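PDB 7LKK: aminofutalosine deaminase from Helicobacter pylori, which removes the amino group of aminofutalosine by hydrolysis in the menaquinone pathway, using a metal-dependent amidohydrolase active site. Local coordinates for residues Q16-F25 / L61-L72; L338-L346 / L403-E411. All coordinates share one frame; numbering follows the deposited sequence.

Contact 1. Residues Q16-F25 / L61-L72; sequences QEIIGASLVF and LKAQFFENSVLL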
loop_
_atom_site.group_PDB
_atom_site.type_symbol
_atom_site.label_atom_id
_atom_site.label_comp_id
_atom_site.label_asym_id
_atom_site.label_seq_id
_atom_site.Cartn_x
_atom_site.Cartn_y
_atom_site.Cartn_z
ATOM N N GLN A 16 -32.864 20.511 -10.893
ATOM C CA GLN A 16 -31.459 20.727 -11.202
ATOM C C GLN A 16 -30.779 21.510 -10.086
ATOM O O GLN A 16 -31.409 22.299 -9.377
ATOM C CB GLN A 16 -31.307 21.474 -12.529
ATOM C CG GLN A 16 -31.686 20.658 -13.753
ATOM C CD GLN A 16 -31.552 21.446 -15.041
ATOM O OE1 GLN A 16 -31.158 22.612 -15.029
ATOM N NE2 GLN A 16 -31.883 20.814 -16.162
ATOM N N GLU A 17 -29.479 21.270 -9.927
ATOM C CA GLU A 17 -28.671 22.001 -8.964
ATOM C C GLU A 17 -27.264 22.149 -9.523
ATOM O O GLU A 17 -26.915 21.563 -10.550
ATOM C CB GLU A 17 -28.651 21.309 -7.594
ATOM C CG GLU A 17 -28.219 19.857 -7.637
ATOM C CD GLU A 17 -28.183 19.213 -6.262
ATOM O OE1 GLU A 17 -27.752 19.881 -5.298
ATOM O OE2 GLU A 17 -28.589 18.039 -6.145
ATOM N N ILE A 18 -26.457 22.952 -8.835
ATOM C CA ILE A 18 -25.080 23.227 -9.226
ATOM C C ILE A 18 -24.173 22.872 -8.058
ATOM O O ILE A 18 -24.465 23.232 -6.912
ATOM C CB ILE A 18 -24.885 24.700 -9.634
ATOM C CG1 ILE A 18 -25.922 25.118 -10.678
ATOM C CG2 ILE A 18 -23.474 24.934 -10.162
ATOM C CD1 ILE A 18 -25.831 26.581 -11.079
ATOM N N ILE A 19 -23.087 22.159 -8.344
ATOM C CA ILE A 19 -22.031 21.920 -7.368
ATOM C C ILE A 19 -20.694 22.233 -8.021
ATOM O O ILE A 19 -20.469 21.913 -9.193
ATOM C CB ILE A 19 -22.041 20.478 -6.811
ATOM C CG1 ILE A 19 -21.919 19.447 -7.933
ATOM C CG2 ILE A 19 -23.286 20.234 -5.966
ATOM C CD1 ILE A 19 -21.684 18.034 -7.431
ATOM N N GLY A 20 -19.805 22.877 -7.259
ATOM C CA GLY A 20 -18.489 23.203 -7.747
ATOM C C GLY A 20 -17.435 22.919 -6.682
ATOM O O GLY A 20 -17.753 22.730 -5.509
ATOM N N ALA A 21 -16.187 22.889 -7.130
ATOM C CA ALA A 21 -15.072 22.636 -6.230
ATOM C C ALA A 21 -13.831 23.321 -6.779
ATOM O O ALA A 21 -13.772 23.689 -7.956
ATOM C CB ALA A 21 -14.827 21.132 -6.043
ATOM N N SER A 22 -12.832 23.481 -5.905
ATOM C CA SER A 22 -11.585 24.121 -6.310
ATOM C C SER A 22 -10.905 23.357 -7.436
ATOM O O SER A 22 -10.225 23.959 -8.274
ATOM C CB SER A 22 -10.640 24.241 -5.112
ATOM O OG SER A 22 -11.253 24.941 -4.045
ATOM N N LEU A 23 -11.065 22.038 -7.462
ATOM C CA LEU A 23 -10.497 21.189 -8.497
ATOM C C LEU A 23 -11.577 20.236 -8.982
ATOM O O LEU A 23 -12.305 19.657 -8.169
ATOM C CB LEU A 23 -9.289 20.407 -7.972
ATOM C CG LEU A 23 -8.074 21.244 -7.565
ATOM C CD1 LEU A 23 -7.172 20.456 -6.625
ATOM C CD2 LEU A 23 -7.305 21.698 -8.795
ATOM N N VAL A 24 -11.686 20.087 -10.297
ATOM C CA VAL A 24 -12.630 19.166 -10.918
ATOM C C VAL A 24 -11.854 18.248 -11.848
ATOM O O VAL A 24 -11.122 18.722 -12.724
ATOM C CB VAL A 24 -13.738 19.909 -11.689
ATOM C CG1 VAL A 24 -14.662 18.914 -12.379
ATOM C CG2 VAL A 24 -14.524 20.811 -10.753
ATOM N N PHE A 25 -12.004 16.940 -11.653
ATOM C CA PHE A 25 -11.394 15.938 -12.520
ATOM C C PHE A 25 -12.454 15.484 -13.517
ATOM O O PHE A 25 -13.434 14.836 -13.135
ATOM C CB PHE A 25 -10.865 14.751 -11.714
ATOM C CG PHE A 25 -9.764 15.101 -10.748
ATOM C CD1 PHE A 25 -9.108 16.322 -10.818
ATOM C CD2 PHE A 25 -9.377 14.195 -9.772
ATOM C CE1 PHE A 25 -8.100 16.631 -9.927
ATOM C CE2 PHE A 25 -8.369 14.499 -8.882
ATOM C CZ PHE A 25 -7.728 15.718 -8.959
ATOM N N LEU A 61 -31.121 28.184 -9.556
ATOM C CA LEU A 61 -30.807 26.804 -9.192
ATOM C C LEU A 61 -30.034 26.781 -7.872
ATOM O O LEU A 61 -29.336 27.773 -7.564
ATOM C CB LEU A 61 -29.978 26.171 -10.304
ATOM C CG LEU A 61 -30.741 25.943 -11.596
ATOM C CD1 LEU A 61 -29.827 25.183 -12.519
ATOM C CD2 LEU A 61 -32.000 25.165 -11.266
ATOM N N LYS A 62 -30.213 25.682 -7.067
ATOM C CA LYS A 62 -29.505 25.550 -5.787
ATOM C C LYS A 62 -28.041 25.277 -6.084
ATOM O O LYS A 62 -27.742 24.494 -6.975
ATOM C CB LYS A 62 -30.174 24.475 -4.888
ATOM C CG LYS A 62 -29.625 24.784 -3.539
ATOM C CD LYS A 62 -30.443 25.866 -3.024
ATOM C CE LYS A 62 -29.555 26.945 -2.347
ATOM N NZ LYS A 62 -30.333 28.008 -1.613
ATOM N N ALA A 63 -27.142 25.945 -5.348
ATOM C CA ALA A 63 -25.724 25.977 -5.683
ATOM C C ALA A 63 -24.853 25.885 -4.441
ATOM O O ALA A 63 -25.035 26.635 -3.478
ATOM C CB ALA A 63 -25.366 27.237 -6.470
ATOM N N GLN A 64 -23.896 24.952 -4.487
ATOM C CA GLN A 64 -22.885 24.754 -3.450
ATOM C C GLN A 64 -21.487 24.700 -4.064
ATOM O O GLN A 64 -21.282 24.062 -5.101
ATOM C CB GLN A 64 -23.136 23.457 -2.673
ATOM C CG GLN A 64 -24.198 23.582 -1.608
ATOM C CD GLN A 64 -24.101 22.492 -0.567
ATOM O OE1 GLN A 64 -24.426 21.335 -0.831
ATOM N NE2 GLN A 64 -23.644 22.854 0.625
ATOM N N PHE A 65 -20.528 25.369 -3.419
ATOM C CA PHE A 65 -19.118 25.312 -3.797
ATOM C C PHE A 65 -18.325 24.715 -2.644
ATOM O O PHE A 65 -18.527 25.098 -1.487
ATOM C CB PHE A 65 -18.553 26.695 -4.149
ATOM C CG PHE A 65 -17.171 26.650 -4.742
ATOM C CD1 PHE A 65 -16.993 26.408 -6.095
ATOM C CD2 PHE A 65 -16.049 26.830 -3.945
ATOM C CE1 PHE A 65 -15.727 26.357 -6.645
ATOM C CE2 PHE A 65 -14.778 26.778 -4.490
ATOM C CZ PHE A 65 -14.616 26.542 -5.841
ATOM N N PHE A 66 -17.425 23.788 -2.961
ATOM C CA PHE A 66 -16.619 23.086 -1.964
ATOM C C PHE A 66 -15.167 23.533 -2.118
ATOM O O PHE A 66 -14.439 23.038 -2.985
ATOM C CB PHE A 66 -16.773 21.575 -2.113
ATOM C CG PHE A 66 -18.154 21.076 -1.787
ATOM C CD1 PHE A 66 -18.478 20.685 -0.499
ATOM C CD2 PHE A 66 -19.131 21.010 -2.768
ATOM C CE1 PHE A 66 -19.750 20.230 -0.196
ATOM C CE2 PHE A 66 -20.402 20.558 -2.472
ATOM C CZ PHE A 66 -20.713 20.167 -1.183
ATOM N N GLU A 67 -14.758 24.478 -1.278
ATOM C CA GLU A 67 -13.385 24.962 -1.287
ATOM C C GLU A 67 -12.421 23.865 -0.847
ATOM O O GLU A 67 -12.745 23.024 -0.004
ATOM C CB GLU A 67 -13.253 26.172 -0.362
ATOM C CG GLU A 67 -12.138 27.136 -0.721
ATOM C CD GLU A 67 -12.042 28.293 0.258
ATOM O OE1 GLU A 67 -10.966 28.922 0.336
ATOM O OE2 GLU A 67 -13.045 28.570 0.951
ATOM N N ASN A 68 -11.224 23.879 -1.440
ATOM C CA ASN A 68 -10.155 22.933 -1.112
ATOM C C ASN A 68 -10.612 21.487 -1.265
ATOM O O ASN A 68 -10.176 20.602 -0.524
ATOM C CB ASN A 68 -9.609 23.182 0.296
ATOM C CG ASN A 68 -8.926 24.526 0.417
ATOM O OD1 ASN A 68 -8.517 25.114 -0.585
ATOM N ND2 ASN A 68 -8.806 25.025 1.640
ATOM N N SER A 69 -11.489 21.239 -2.231
ATOM C CA SER A 69 -12.066 19.924 -2.443
ATOM C C SER A 69 -11.883 19.522 -3.899
ATOM O O SER A 69 -11.528 20.335 -4.755
ATOM C CB SER A 69 -13.549 19.903 -2.057
ATOM O OG SER A 69 -13.722 20.338 -0.719
ATOM N N VAL A 70 -12.123 18.242 -4.170
ATOM C CA VAL A 70 -12.024 17.687 -5.513
ATOM C C VAL A 70 -13.384 17.129 -5.903
ATOM O O VAL A 70 -13.966 16.325 -5.166
ATOM C CB VAL A 70 -10.941 16.597 -5.602
ATOM C CG1 VAL A 70 -11.041 15.853 -6.925
ATOM C CG2 VAL A 70 -9.557 17.213 -5.434
ATOM N N LEU A 71 -13.886 17.568 -7.053
ATOM C CA LEU A 71 -15.097 17.032 -7.658
ATOM C C LEU A 71 -14.691 16.130 -8.816
ATOM O O LEU A 71 -13.887 16.529 -9.664
ATOM C CB LEU A 71 -16.006 18.164 -8.145
ATOM C CG LEU A 71 -17.234 17.813 -8.985
ATOM C CD1 LEU A 71 -18.150 16.873 -8.229
ATOM C CD2 LEU A 71 -17.979 19.078 -9.392
ATOM N N LEU A 72 -15.239 14.919 -8.847
ATOM C CA LEU A 72 -14.852 13.932 -9.844
ATOM C C LEU A 72 -15.991 12.931 -9.986
ATOM O O LEU A 72 -16.913 12.908 -9.159
ATOM C CB LEU A 72 -13.536 13.231 -9.454
ATOM C CG LEU A 72 -13.589 12.059 -8.470
ATOM C CD1 LEU A 72 -12.337 11.202 -8.605
ATOM C CD2 LEU A 72 -13.742 12.550 -7.038
#

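Contact 2. Residues L338-L346 / L403-E411; sequences LLDELRAFL and LQFLLHAKE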
loop_
_atom_site.group_PDB
_atom_site.type_symbol
_atom_site.label_atom_id
_atom_site.label_comp_id
_atom_site.label_asym_id
_atom_site.label_seq_id
_atom_site.Cartn_x
_atom_site.Cartn_y
_atom_site.Cartn_z
ATOM N N LEU A 338 -11.744 1.306 -2.799
ATOM C CA LEU A 338 -11.048 1.443 -4.073
ATOM C C LEU A 338 -9.878 2.411 -3.959
ATOM O O LEU A 338 -8.882 2.266 -4.675
ATOM C CB LEU A 338 -12.014 1.893 -5.171
ATOM C CG LEU A 338 -11.465 1.787 -6.599
ATOM C CD1 LEU A 338 -10.994 0.372 -6.900
ATOM C CD2 LEU A 338 -12.495 2.232 -7.624
ATOM N N LEU A 339 -9.972 3.389 -3.056
ATOM C CA LEU A 339 -8.858 4.308 -2.842
ATOM C C LEU A 339 -7.640 3.581 -2.282
ATOM O O LEU A 339 -6.504 3.869 -2.676
ATOM C CB LEU A 339 -9.289 5.441 -1.913
ATOM C CG LEU A 339 -10.324 6.405 -2.503
ATOM C CD1 LEU A 339 -10.963 7.253 -1.416
ATOM C CD2 LEU A 339 -9.689 7.284 -3.564
ATOM N N ASP A 340 -7.858 2.636 -1.363
ATOM C CA ASP A 340 -6.761 1.796 -0.893
ATOM C C ASP A 340 -6.164 0.988 -2.038
ATOM O O ASP A 340 -4.939 0.856 -2.143
ATOM C CB ASP A 340 -7.246 0.860 0.217
ATOM C CG ASP A 340 -7.514 1.584 1.523
ATOM O OD1 ASP A 340 -7.195 2.785 1.622
ATOM O OD2 ASP A 340 -8.047 0.945 2.456
ATOM N N GLU A 341 -7.020 0.447 -2.910
ATOM C CA GLU A 341 -6.537 -0.332 -4.047
ATOM C C GLU A 341 -5.720 0.528 -4.999
ATOM O O GLU A 341 -4.719 0.067 -5.562
ATOM C CB GLU A 341 -7.716 -0.967 -4.786
ATOM C CG GLU A 341 -7.332 -2.118 -5.699
ATOM C CD GLU A 341 -6.853 -3.331 -4.931
ATOM O OE1 GLU A 341 -7.270 -3.503 -3.765
ATOM O OE2 GLU A 341 -6.057 -4.115 -5.488
ATOM N N LEU A 342 -6.133 1.782 -5.197
ATOM C CA LEU A 342 -5.401 2.668 -6.096
ATOM C C LEU A 342 -4.025 3.012 -5.537
ATOM O O LEU A 342 -3.051 3.102 -6.291
ATOM C CB LEU A 342 -6.215 3.934 -6.358
ATOM C CG LEU A 342 -7.515 3.693 -7.133
ATOM C CD1 LEU A 342 -8.328 4.976 -7.260
ATOM C CD2 LEU A 342 -7.219 3.092 -8.501
ATOM N N ARG A 343 -3.923 3.197 -4.219
ATOM C CA ARG A 343 -2.615 3.432 -3.617
ATOM C C ARG A 343 -1.734 2.193 -3.713
ATOM O O ARG A 343 -0.524 2.303 -3.944
ATOM C CB ARG A 343 -2.774 3.874 -2.162
ATOM C CG ARG A 343 -3.202 5.328 -2.012
ATOM C CD ARG A 343 -3.265 5.744 -0.555
ATOM N NE ARG A 343 -4.458 5.232 0.114
ATOM C CZ ARG A 343 -5.635 5.852 0.124
ATOM N NH1 ARG A 343 -5.785 7.012 -0.504
ATOM N NH2 ARG A 343 -6.663 5.308 0.761
ATOM N N ALA A 344 -2.318 1.003 -3.539
ATOM C CA ALA A 344 -1.556 -0.219 -3.772
ATOM C C ALA A 344 -1.093 -0.291 -5.220
ATOM O O ALA A 344 0.032 -0.718 -5.503
ATOM C CB ALA A 344 -2.397 -1.447 -3.414
ATOM N N PHE A 345 -1.953 0.143 -6.145
ATOM C CA PHE A 345 -1.604 0.189 -7.562
ATOM C C PHE A 345 -0.390 1.082 -7.799
ATOM O O PHE A 345 0.518 0.723 -8.559
ATOM C CB PHE A 345 -2.821 0.680 -8.353
ATOM C CG PHE A 345 -2.628 0.719 -9.842
ATOM C CD1 PHE A 345 -2.683 -0.442 -10.597
ATOM C CD2 PHE A 345 -2.435 1.928 -10.495
ATOM C CE1 PHE A 345 -2.524 -0.401 -11.974
ATOM C CE2 PHE A 345 -2.273 1.976 -11.866
ATOM C CZ PHE A 345 -2.319 0.810 -12.607
ATOM N N LEU A 346 -0.353 2.247 -7.148
ATOM C CA LEU A 346 0.795 3.139 -7.290
ATOM C C LEU A 346 2.073 2.479 -6.786
ATOM O O LEU A 346 3.153 2.688 -7.350
ATOM C CB LEU A 346 0.537 4.449 -6.549
ATOM C CG LEU A 346 -0.643 5.293 -7.032
ATOM C CD1 LEU A 346 -0.780 6.556 -6.187
ATOM C CD2 LEU A 346 -0.500 5.644 -8.512
ATOM N N LEU A 403 -2.324 13.122 -8.292
ATOM C CA LEU A 403 -1.516 12.282 -7.411
ATOM C C LEU A 403 -1.814 12.566 -5.943
ATOM O O LEU A 403 -2.002 11.637 -5.149
ATOM C CB LEU A 403 -0.032 12.480 -7.712
ATOM C CG LEU A 403 0.944 11.829 -6.725
ATOM C CD1 LEU A 403 0.734 10.323 -6.656
ATOM C CD2 LEU A 403 2.383 12.156 -7.097
ATOM N N GLN A 404 -1.865 13.848 -5.561
ATOM C CA GLN A 404 -2.161 14.191 -4.171
ATOM C C GLN A 404 -3.551 13.711 -3.771
ATOM O O GLN A 404 -3.765 13.292 -2.627
ATOM C CB GLN A 404 -2.035 15.699 -3.951
ATOM C CG GLN A 404 -0.648 16.266 -4.218
ATOM C CD GLN A 404 0.361 15.902 -3.149
ATOM O OE1 GLN A 404 -0.000 15.473 -2.052
ATOM N NE2 GLN A 404 1.639 16.075 -3.465
ATOM N N PHE A 405 -4.511 13.779 -4.696
ATOM C CA PHE A 405 -5.840 13.238 -4.426
ATOM C C PHE A 405 -5.769 11.748 -4.112
ATOM O O PHE A 405 -6.330 11.286 -3.113
ATOM C CB PHE A 405 -6.766 13.488 -5.617
ATOM C CG PHE A 405 -8.054 12.716 -5.551
ATOM C CD1 PHE A 405 -9.126 13.199 -4.820
ATOM C CD2 PHE A 405 -8.189 11.502 -6.207
ATOM C CE1 PHE A 405 -10.311 12.488 -4.750
ATOM C CE2 PHE A 405 -9.372 10.790 -6.140
ATOM C CZ PHE A 405 -10.432 11.284 -5.411
ATOM N N LEU A 406 -5.092 10.977 -4.967
ATOM C CA LEU A 406 -4.989 9.537 -4.749
ATOM C C LEU A 406 -4.275 9.216 -3.443
ATOM O O LEU A 406 -4.585 8.210 -2.795
ATOM C CB LEU A 406 -4.265 8.877 -5.924
ATOM C CG LEU A 406 -5.024 8.843 -7.254
ATOM C CD1 LEU A 406 -4.172 8.215 -8.347
ATOM C CD2 LEU A 406 -6.343 8.099 -7.104
ATOM N N LEU A 407 -3.318 10.053 -3.041
ATOM C CA LEU A 407 -2.564 9.791 -1.821
ATOM C C LEU A 407 -3.382 10.099 -0.572
ATOM O O LEU A 407 -3.266 9.391 0.435
ATOM C CB LEU A 407 -1.268 10.603 -1.818
ATOM C CG LEU A 407 -0.193 10.179 -2.820
ATOM C CD1 LEU A 407 1.004 11.116 -2.743
ATOM C CD2 LEU A 407 0.234 8.740 -2.582
ATOM N N HIS A 408 -4.214 11.142 -0.612
ATOM C CA HIS A 408 -4.862 11.637 0.592
ATOM C C HIS A 408 -6.353 11.339 0.684
ATOM O O HIS A 408 -6.910 11.438 1.781
ATOM C CB HIS A 408 -4.640 13.151 0.723
ATOM C CG HIS A 408 -3.195 13.540 0.789
ATOM N ND1 HIS A 408 -2.369 13.160 1.824
ATOM C CD2 HIS A 408 -2.425 14.261 -0.061
ATOM C CE1 HIS A 408 -1.154 13.634 1.614
ATOM N NE2 HIS A 408 -1.161 14.307 0.477
ATOM N N ALA A 409 -7.009 10.973 -0.416
ATOM C CA ALA A 409 -8.442 10.699 -0.369
ATOM C C ALA A 409 -8.711 9.418 0.416
ATOM O O ALA A 409 -8.169 8.357 0.094
ATOM C CB ALA A 409 -9.017 10.586 -1.778
ATOM N N LYS A 410 -9.544 9.520 1.449
ATOM C CA LYS A 410 -9.921 8.368 2.257
ATOM C C LYS A 410 -11.424 8.148 2.288
ATOM O O LYS A 410 -11.890 7.049 1.965
ATOM C CB LYS A 410 -9.362 8.518 3.682
ATOM C CG LYS A 410 -7.981 7.896 3.842
ATOM C CD LYS A 410 -7.014 8.814 4.570
ATOM C CE LYS A 410 -7.319 8.883 6.054
ATOM N NZ LYS A 410 -6.342 9.746 6.775
ATOM N N GLU A 411 -12.204 9.162 2.664
ATOM C CA GLU A 411 -13.654 9.047 2.727
ATOM C C GLU A 411 -14.288 10.195 1.957
ATOM O O GLU A 411 -13.816 11.333 2.021
ATOM C CB GLU A 411 -14.156 9.053 4.177
ATOM C CG GLU A 411 -15.670 8.930 4.308
ATOM C CD GLU A 411 -16.102 8.411 5.667
ATOM O OE1 GLU A 411 -15.387 7.557 6.233
ATOM O OE2 GLU A 411 -17.157 8.856 6.167
HETATM O O HOH W 1 -10.161 4.545 1.607
#

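Contact 1. Residues Q16-F25 / L61-L72
Two parallel strand pairs joined by a beta bulge form this part of the beta-rich region that accompanies the TIM barrel in amidohydrolases: 17-21 runs beside 62-66, both segments turn a corner, and 23-25 continues beside 69-72. Ile18 N gives a hydrogen bond to Lys62 O (2.7 Å), and Ile18 O, Gly20 N and Gly20 O carry the ladder on to Gln64 and Phe66. At the corner the register slips by two residues, from Ala21 opposite Phe66 to Leu23 opposite Val70. Segment 61-72, with two more residues here, takes up the excess in a type II turn from Phe66 to Ser69, and Ser22 OG, set beside its own backbone N (chi1 -56°), accepts a hydrogen bond from Asn68 N at 2.8 Å. Phe65 lays one ring face over Ala21 CA; its CZ lies 3.4 Å from Ala21 C, while its CD1 comes up to Gly20, which has no side chain on that face. Leu71 fills the inside of the bend: its CB meets Ala21 CB at 3.8 Å, while its CD1 reaches Ile19 CD1 at 3.8 Å, the two side chains crossing at about a right angle. Beyond the corner, Val70 CG1 sits over the Phe25 ring, 3.8 Å from its centroid, as a CH-pi contact. Strand 37-41 pairs with the other edge of 17-21, helix 51-57 packs on Ile18 and Ala63, and helix 401-408 lies against Leu23, Phe25 and Leu72.

Contact 2. Residues L338-L346 / L403-E411
Helices 338-346 and 403-408 pass each other at 119°, their axes 9.2 Å apart at the closest, within the amidohydrolase fold of the TIM-barrel clan; Arg343 and Leu339 of the first meet the end of the second, where Ala409 is the first residue to leave helical geometry. A row of leucines one helical turn apart makes the apolar part. Leu342 CD1 touches Leu406 CD2 at 3.7 Å, the two side chains meeting at a slant, and Leu346 CD1 reaches in among Leu403, Leu406 and Leu407, approaching Leu406 CB at 4.2 Å. At the other end Leu339 straddles Ala409, with CD2 3.8 Å from Ala409 CB and CD1 against the carbonyl oxygens of Ala409 and Lys410. Leu346 O also accepts a hydrogen bond from Arg304 of the second subunit, whose Tyr93 packs on Leu403 and Leu407. The polar part belongs to Arg343. Its chain bends at chi3 (-77°), which turns the guanidinium to the end of helix 403-408, and NH1 there donates to two main-chain oxygens: Ala409 O at 2.8 Å, fairly straight and in the guanidinium plane, and Leu406 O at 2.9 Å, more bent (139° at the hydrogen). The positive charge thus lies where the helix dipole would probably favour it. The other terminal nitrogen, Arg343 NH2, forms a salt bridge with Asp340 OD1 at 2.7 Å, which with the two NH1 bonds helps to fix the group's rotation. A water donates to Lys410 O at 3.1 Å and, weakly, to the same Asp340 OD1, bridging the segments.

Contact 1 closes before contact 2 opens along the chain, and their centres lie about 21 Å apart. Helix 401-408 joins them: Phe405 rests on Phe25, Val70 and Leu72 of contact 1, its CZ 3.7 Å from Leu72 CD1, while the same helix faces 338-346 in contact 2. Strand 69-80 runs past both as well: it begins in contact 1 and carries on to Phe75, on which Leu338 and Leu339 pack, and to the iron ligand His79. The N-terminal strands thus meet the barrel both along strand 69-80 and through a helix from late in the chain. Both contacts stand away from the metal and inhibitor site, and only contact 2 borders the second subunit.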